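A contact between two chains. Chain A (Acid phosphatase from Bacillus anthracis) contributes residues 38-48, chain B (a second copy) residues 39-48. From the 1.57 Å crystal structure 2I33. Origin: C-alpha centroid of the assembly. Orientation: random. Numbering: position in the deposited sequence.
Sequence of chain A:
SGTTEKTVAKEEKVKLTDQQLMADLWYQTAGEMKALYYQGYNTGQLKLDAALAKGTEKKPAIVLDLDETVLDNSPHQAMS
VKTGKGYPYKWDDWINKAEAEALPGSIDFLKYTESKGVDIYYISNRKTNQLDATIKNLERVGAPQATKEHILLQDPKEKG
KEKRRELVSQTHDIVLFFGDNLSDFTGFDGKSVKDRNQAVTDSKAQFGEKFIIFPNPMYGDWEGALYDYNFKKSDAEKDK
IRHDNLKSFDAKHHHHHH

Chain A (38-48) YQGYNTGQLKL
Chain B, residues 39-48: QGYNTGQLKL

Both stretches are helical throughout, and each helix extends beyond the stretch at both ends. Backbone phi/psi values lie near -63/-43, with regular i to i+4 hydrogen bonds such as A:Lys47 N to A:Thr43 O, 2.9 Å. The helices run in broadly the same direction. Their N-to-C directions differ by 48°, and the axes approach to 11.6 Å. The register centres on the threonines: A:Thr43 CA lies 7.5 Å from B:Thr43 CA. Earlier in the helices A:Gln39 CA is nearest B:Gly40 CA, at 8.6 Å. Together the stretches bury 330 Å², and no direct hydrogen bond crosses between them.

A:Leu46 and B:Leu46 cover the most surface. Both point toward the other helix, with chi1 t and chi2 p. A:Leu46 CD2 meets B:Leu46 CD2 at 3.3 Å, a tight apolar contact. The lysine of each chain reaches over the leucine of the other. A:Lys47 NZ is 3.6 Å from B:Leu46 CD2, and B:Lys47 NZ is 3.8 Å from A:Leu46 CD2. Both lysines leave the backbone sideways, but their m, m, t, t chains bring the ends nearer. Each NZ is hydrogen-bonded elsewhere in the structure.

A:Thr43 and B:Thr43 come next, one turn earlier. Both have chi1 m and point toward the partner. A:Thr43 CG2 lies 3.9 Å from B:Thr43 OG1. Neither hydroxyl donates across the contact, because each turns back to its own helix: A:Thr43 OG1 donates to A:Gln39 O at 2.8 Å, and B:Thr43 OG1 to B:Gln39 O at 2.8 Å.

A further turn back, A:Gln39 and B:Gln39 are linked through one water. It accepts from A:Gln39 NE2 at 2.8 Å and from B:Gln39 NE2 at 2.9 Å. Both side chains have chi1 and chi2 t, with chi3 near -80°. A:Gln39 NE2 also lies 4.4 Å from B:Gly40 CA.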

ATOM      1  N   TYR A  38       5.885   7.920  -0.948  1.00 26.85           N
ATOM      2  CA  TYR A  38       6.587   8.933  -0.137  1.00 26.49           C
ATOM      3  C   TYR A  38       6.734   8.464   1.306  1.00 26.59           C
ATOM      4  O   TYR A  38       7.768   8.698   1.953  1.00 27.08           O
ATOM      5  CB  TYR A  38       5.850  10.254  -0.172  1.00 26.54           C
ATOM      6  CG  TYR A  38       5.982  10.956  -1.474  1.00 26.98           C
ATOM      7  CD1 TYR A  38       7.244  11.305  -1.983  1.00 27.74           C
ATOM      8  CD2 TYR A  38       4.862  11.373  -2.178  1.00 27.95           C
ATOM      9  CE1 TYR A  38       7.361  12.005  -3.193  1.00 28.05           C
ATOM     10  CE2 TYR A  38       4.980  12.081  -3.368  1.00 28.82           C
ATOM     11  CZ  TYR A  38       6.232  12.378  -3.880  1.00 28.22           C
ATOM     12  OH  TYR A  38       6.352  13.084  -5.068  1.00 30.03           O
ATOM     13  N   GLN A  39       5.707   7.847   1.863  1.00 26.80           N
ATOM     14  CA  GLN A  39       5.773   7.416   3.246  1.00 27.07           C
ATOM     15  C   GLN A  39       6.896   6.409   3.421  1.00 27.04           C
ATOM     16  O   GLN A  39       7.678   6.469   4.365  1.00 27.26           O
ATOM     17  CB  GLN A  39       4.475   6.728   3.653  1.00 26.99           C
ATOM     18  CG  GLN A  39       4.490   6.134   5.044  1.00 27.28           C
ATOM     19  CD  GLN A  39       3.082   5.916   5.570  1.00 29.19           C
ATOM     20  OE1 GLN A  39       2.431   6.866   6.018  1.00 27.23           O
ATOM     21  NE2 GLN A  39       2.559   4.673   5.410  1.00 27.85           N
ATOM     22  N   GLY A  40       6.981   5.479   2.478  1.00 26.57           N
ATOM     23  CA  GLY A  40       8.019   4.456   2.526  1.00 26.71           C
ATOM     24  C   GLY A  40       9.409   5.100   2.445  1.00 26.90           C
ATOM     25  O   GLY A  40      10.301   4.836   3.271  1.00 27.57           O
ATOM     26  N   TYR A  41       9.600   5.970   1.476  1.00 26.12           N
ATOM     27  CA  TYR A  41      10.909   6.604   1.317  1.00 26.70           C
ATOM     28  C   TYR A  41      11.231   7.578   2.435  1.00 27.36           C
ATOM     29  O   TYR A  41      12.403   7.686   2.851  1.00 27.98           O
ATOM     30  CB  TYR A  41      11.084   7.192  -0.082  1.00 26.08           C
ATOM     31  CG  TYR A  41      11.359   6.114  -1.115  1.00 26.64           C
ATOM     32  CD1 TYR A  41      12.520   5.341  -1.052  1.00 25.52           C
ATOM     33  CD2 TYR A  41      10.428   5.826  -2.122  1.00 26.37           C
ATOM     34  CE1 TYR A  41      12.755   4.364  -1.968  1.00 25.98           C
ATOM     35  CE2 TYR A  41      10.671   4.831  -3.056  1.00 27.87           C
ATOM     36  CZ  TYR A  41      11.823   4.094  -2.956  1.00 27.47           C
ATOM     37  OH  TYR A  41      12.103   3.094  -3.856  1.00 29.64           O
ATOM     38  N   ASN A  42      10.221   8.265   2.974  1.00 26.51           N
ATOM     39  CA  ASN A  42      10.487   9.112   4.122  1.00 27.53           C
ATOM     40  C   ASN A  42      10.941   8.301   5.329  1.00 26.99           C
ATOM     41  O   ASN A  42      11.847   8.694   6.059  1.00 26.85           O
ATOM     42  CB  ASN A  42       9.258   9.920   4.499  1.00 27.10           C
ATOM     43  CG  ASN A  42       8.938  10.991   3.490  1.00 28.89           C
ATOM     44  OD1 ASN A  42       9.789  11.389   2.670  1.00 28.63           O
ATOM     45  ND2 ASN A  42       7.710  11.472   3.542  1.00 28.18           N
ATOM     46  N   THR A  43      10.246   7.190   5.550  1.00 27.03           N
ATOM     47  CA  THR A  43      10.535   6.344   6.676  1.00 27.68           C
ATOM     48  C   THR A  43      11.914   5.741   6.452  1.00 27.79           C
ATOM     49  O   THR A  43      12.729   5.657   7.367  1.00 27.81           O
ATOM     50  CB  THR A  43       9.466   5.272   6.823  1.00 28.16           C
ATOM     51  OG1 THR A  43       8.200   5.925   7.015  1.00 28.33           O
ATOM     52  CG2 THR A  43       9.771   4.365   7.982  1.00 28.83           C
ATOM     53  N   GLY A  44      12.188   5.333   5.229  1.00 28.05           N
ATOM     54  CA  GLY A  44      13.506   4.797   4.914  1.00 27.75           C
ATOM     55  C   GLY A  44      14.615   5.813   5.204  1.00 27.15           C
ATOM     56  O   GLY A  44      15.686   5.478   5.741  1.00 27.59           O
ATOM     57  N   GLN A  45      14.398   7.073   4.865  1.00 27.44           N
ATOM     58  CA  GLN A  45      15.409   8.083   5.144  1.00 27.73           C
ATOM     59  C   GLN A  45      15.669   8.260   6.646  1.00 27.27           C
ATOM     60  O   GLN A  45      16.809   8.353   7.096  1.00 27.71           O
ATOM     61  CB  GLN A  45      15.049   9.404   4.489  1.00 27.51           C
ATOM     62  CG  GLN A  45      16.186  10.374   4.566  1.00 30.53           C
ATOM     63  CD  GLN A  45      16.112  11.454   3.521  1.00 35.20           C
ATOM     64  OE1 GLN A  45      15.695  11.203   2.379  1.00 37.92           O
ATOM     65  NE2 GLN A  45      16.563  12.645   3.883  1.00 35.31           N
ATOM     66  N   LEU A  46      14.594   8.287   7.421  1.00 27.09           N
ATOM     67  CA  LEU A  46      14.677   8.401   8.866  1.00 27.90           C
ATOM     68  C   LEU A  46      15.466   7.235   9.423  1.00 27.09           C
ATOM     69  O   LEU A  46      16.352   7.406  10.242  1.00 27.45           O
ATOM     70  CB  LEU A  46      13.278   8.366   9.450  1.00 29.34           C
ATOM     71  CG  LEU A  46      13.162   8.402  10.968  1.00 32.28           C
ATOM     72  CD1 LEU A  46      13.357   9.789  11.463  1.00 34.42           C
ATOM     73  CD2 LEU A  46      11.763   7.895  11.343  1.00 35.82           C
ATOM     74  N   LYS A  47      15.145   6.037   8.951  1.00 26.09           N
ATOM     75  CA  LYS A  47      15.813   4.863   9.445  1.00 27.04           C
ATOM     76  C   LYS A  47      17.252   4.784   8.954  1.00 26.89           C
ATOM     77  O   LYS A  47      18.118   4.273   9.658  1.00 27.38           O
ATOM     78  CB  LYS A  47      15.014   3.631   9.072  1.00 27.29           C
ATOM     79  CG  LYS A  47      13.645   3.589   9.750  1.00 29.07           C
ATOM     80  CD  LYS A  47      13.745   3.400  11.248  1.00 31.36           C
ATOM     81  CE  LYS A  47      12.394   3.367  11.939  1.00 32.48           C
ATOM     82  NZ  LYS A  47      12.542   3.299  13.407  1.00 35.10           N
ATOM     83  N   LEU A  48      17.517   5.318   7.766  1.00 25.95           N
ATOM     84  CA  LEU A  48      18.896   5.385   7.285  1.00 26.27           C
ATOM     85  C   LEU A  48      19.730   6.257   8.223  1.00 26.65           C
ATOM     86  O   LEU A  48      20.778   5.865   8.682  1.00 26.22           O
ATOM     87  CB  LEU A  48      18.960   5.934   5.869  1.00 27.10           C
ATOM     88  CG  LEU A  48      20.366   6.025   5.292  1.00 27.26           C
ATOM     89  CD1 LEU A  48      21.049   4.663   5.261  1.00 28.95           C
ATOM     90  CD2 LEU A  48      20.372   6.659   3.902  1.00 28.29           C
TER
ATOM     91  N   GLN B  39       3.709  -1.661   8.941  1.00 27.07           N
ATOM     92  CA  GLN B  39       4.630  -0.575   8.695  1.00 26.19           C
ATOM     93  C   GLN B  39       3.998   0.739   9.146  1.00 26.34           C
ATOM     94  O   GLN B  39       4.622   1.573   9.813  1.00 26.46           O
ATOM     95  CB  GLN B  39       4.970  -0.474   7.214  1.00 26.64           C
ATOM     96  CG  GLN B  39       5.920   0.648   6.905  1.00 27.24           C
ATOM     97  CD  GLN B  39       6.604   0.418   5.576  1.00 29.26           C
ATOM     98  OE1 GLN B  39       7.604  -0.244   5.528  1.00 28.01           O
ATOM     99  NE2 GLN B  39       6.031   0.920   4.500  1.00 28.24           N
ATOM    100  N   GLY B  40       2.754   0.954   8.737  1.00 26.44           N
ATOM    101  CA  GLY B  40       2.092   2.199   9.066  1.00 26.93           C
ATOM    102  C   GLY B  40       1.943   2.353  10.583  1.00 27.28           C
ATOM    103  O   GLY B  40       2.223   3.402  11.130  1.00 27.89           O
ATOM    104  N   TYR B  41       1.479   1.321  11.268  1.00 27.22           N
ATOM    105  CA  TYR B  41       1.277   1.418  12.709  1.00 27.47           C
ATOM    106  C   TYR B  41       2.600   1.478  13.478  1.00 27.59           C
ATOM    107  O   TYR B  41       2.712   2.178  14.513  1.00 29.13           O
ATOM    108  CB  TYR B  41       0.338   0.332  13.202  1.00 27.41           C
ATOM    109  CG  TYR B  41      -1.087   0.663  12.866  1.00 27.06           C
ATOM    110  CD1 TYR B  41      -1.687   1.765  13.434  1.00 26.68           C
ATOM    111  CD2 TYR B  41      -1.838  -0.131  11.990  1.00 27.75           C
ATOM    112  CE1 TYR B  41      -2.972   2.101  13.145  1.00 26.27           C
ATOM    113  CE2 TYR B  41      -3.145   0.197  11.682  1.00 27.14           C
ATOM    114  CZ  TYR B  41      -3.698   1.309  12.280  1.00 27.13           C
ATOM    115  OH  TYR B  41      -4.971   1.657  12.014  1.00 28.81           O
ATOM    116  N   ASN B  42       3.612   0.781  12.983  1.00 26.95           N
ATOM    117  CA  ASN B  42       4.935   0.905  13.599  1.00 26.46           C
ATOM    118  C   ASN B  42       5.479   2.317  13.516  1.00 27.08           C
ATOM    119  O   ASN B  42       6.027   2.868  14.474  1.00 27.72           O
ATOM    120  CB  ASN B  42       5.937  -0.042  12.958  1.00 26.79           C
ATOM    121  CG  ASN B  42       5.672  -1.478  13.302  1.00 27.68           C
ATOM    122  OD1 ASN B  42       4.946  -1.795  14.270  1.00 28.50           O
ATOM    123  ND2 ASN B  42       6.233  -2.388  12.492  1.00 27.81           N
ATOM    124  N   THR B  43       5.333   2.899  12.343  1.00 26.45           N
ATOM    125  CA  THR B  43       5.764   4.273  12.107  1.00 27.85           C
ATOM    126  C   THR B  43       4.937   5.210  12.968  1.00 28.58           C
ATOM    127  O   THR B  43       5.441   6.138  13.583  1.00 29.31           O
ATOM    128  CB  THR B  43       5.645   4.627  10.616  1.00 28.28           C
ATOM    129  OG1 THR B  43       6.422   3.669   9.876  1.00 29.05           O
ATOM    130  CG2 THR B  43       6.158   6.048  10.348  1.00 30.66           C
ATOM    131  N   GLY B  44       3.646   4.929  13.039  1.00 29.10           N
ATOM    132  CA  GLY B  44       2.760   5.673  13.942  1.00 29.85           C
ATOM    133  C   GLY B  44       3.252   5.706  15.375  1.00 29.04           C
ATOM    134  O   GLY B  44       3.287   6.756  16.018  1.00 29.53           O
ATOM    135  N   GLN B  45       3.639   4.560  15.903  1.00 29.52           N
ATOM    136  CA  GLN B  45       4.146   4.496  17.255  1.00 29.95           C
ATOM    137  C   GLN B  45       5.426   5.307  17.425  1.00 28.33           C
ATOM    138  O   GLN B  45       5.599   6.039  18.406  1.00 28.47           O
ATOM    139  CB  GLN B  45       4.413   3.066  17.585  1.00 31.44           C
ATOM    140  CG  GLN B  45       4.639   2.863  19.002  1.00 34.31           C
ATOM    141  CD  GLN B  45       4.309   1.454  19.382  1.00 39.77           C
ATOM    142  OE1 GLN B  45       3.365   0.832  18.857  1.00 44.80           O
ATOM    143  NE2 GLN B  45       5.068   0.940  20.277  1.00 35.84           N
ATOM    144  N   LEU B  46       6.325   5.187  16.462  1.00 27.53           N
ATOM    145  CA  LEU B  46       7.585   5.925  16.528  1.00 27.77           C
ATOM    146  C   LEU B  46       7.292   7.428  16.601  1.00 27.39           C
ATOM    147  O   LEU B  46       7.860   8.186  17.402  1.00 27.53           O
ATOM    148  CB  LEU B  46       8.416   5.618  15.283  1.00 28.87           C
ATOM    149  CG  LEU B  46       9.808   6.240  15.193  1.00 33.13           C
ATOM    150  CD1 LEU B  46      10.742   5.594  16.150  1.00 35.73           C
ATOM    151  CD2 LEU B  46      10.315   6.108  13.765  1.00 37.30           C
ATOM    152  N   LYS B  47       6.411   7.856  15.712  1.00 26.40           N
ATOM    153  CA  LYS B  47       6.107   9.263  15.619  1.00 27.07           C
ATOM    154  C   LYS B  47       5.309   9.726  16.820  1.00 26.90           C
ATOM    155  O   LYS B  47       5.509  10.840  17.280  1.00 26.91           O
ATOM    156  CB  LYS B  47       5.373   9.569  14.324  1.00 27.52           C
ATOM    157  CG  LYS B  47       6.241   9.283  13.083  1.00 28.99           C
ATOM    158  CD  LYS B  47       7.394  10.249  12.978  1.00 30.23           C
ATOM    159  CE  LYS B  47       8.338   9.975  11.803  1.00 31.25           C
ATOM    160  NZ  LYS B  47       9.479  10.942  11.801  1.00 31.47           N
ATOM    161  N   LEU B  48       4.465   8.866  17.370  1.00 26.39           N
ATOM    162  CA  LEU B  48       3.728   9.250  18.588  1.00 26.82           C
ATOM    163  C   LEU B  48       4.710   9.469  19.732  1.00 26.79           C
ATOM    164  O   LEU B  48       4.641  10.457  20.450  1.00 26.94           O
ATOM    165  CB  LEU B  48       2.733   8.164  18.988  1.00 27.00           C
ATOM    166  CG  LEU B  48       1.915   8.502  20.235  1.00 28.37           C
ATOM    167  CD1 LEU B  48       1.007   9.709  19.963  1.00 31.96           C
ATOM    168  CD2 LEU B  48       1.129   7.268  20.736  1.00 28.45           C
TER
HETATM  169  O   HOH W   1       3.541   2.343   4.096  1.00 13.34           O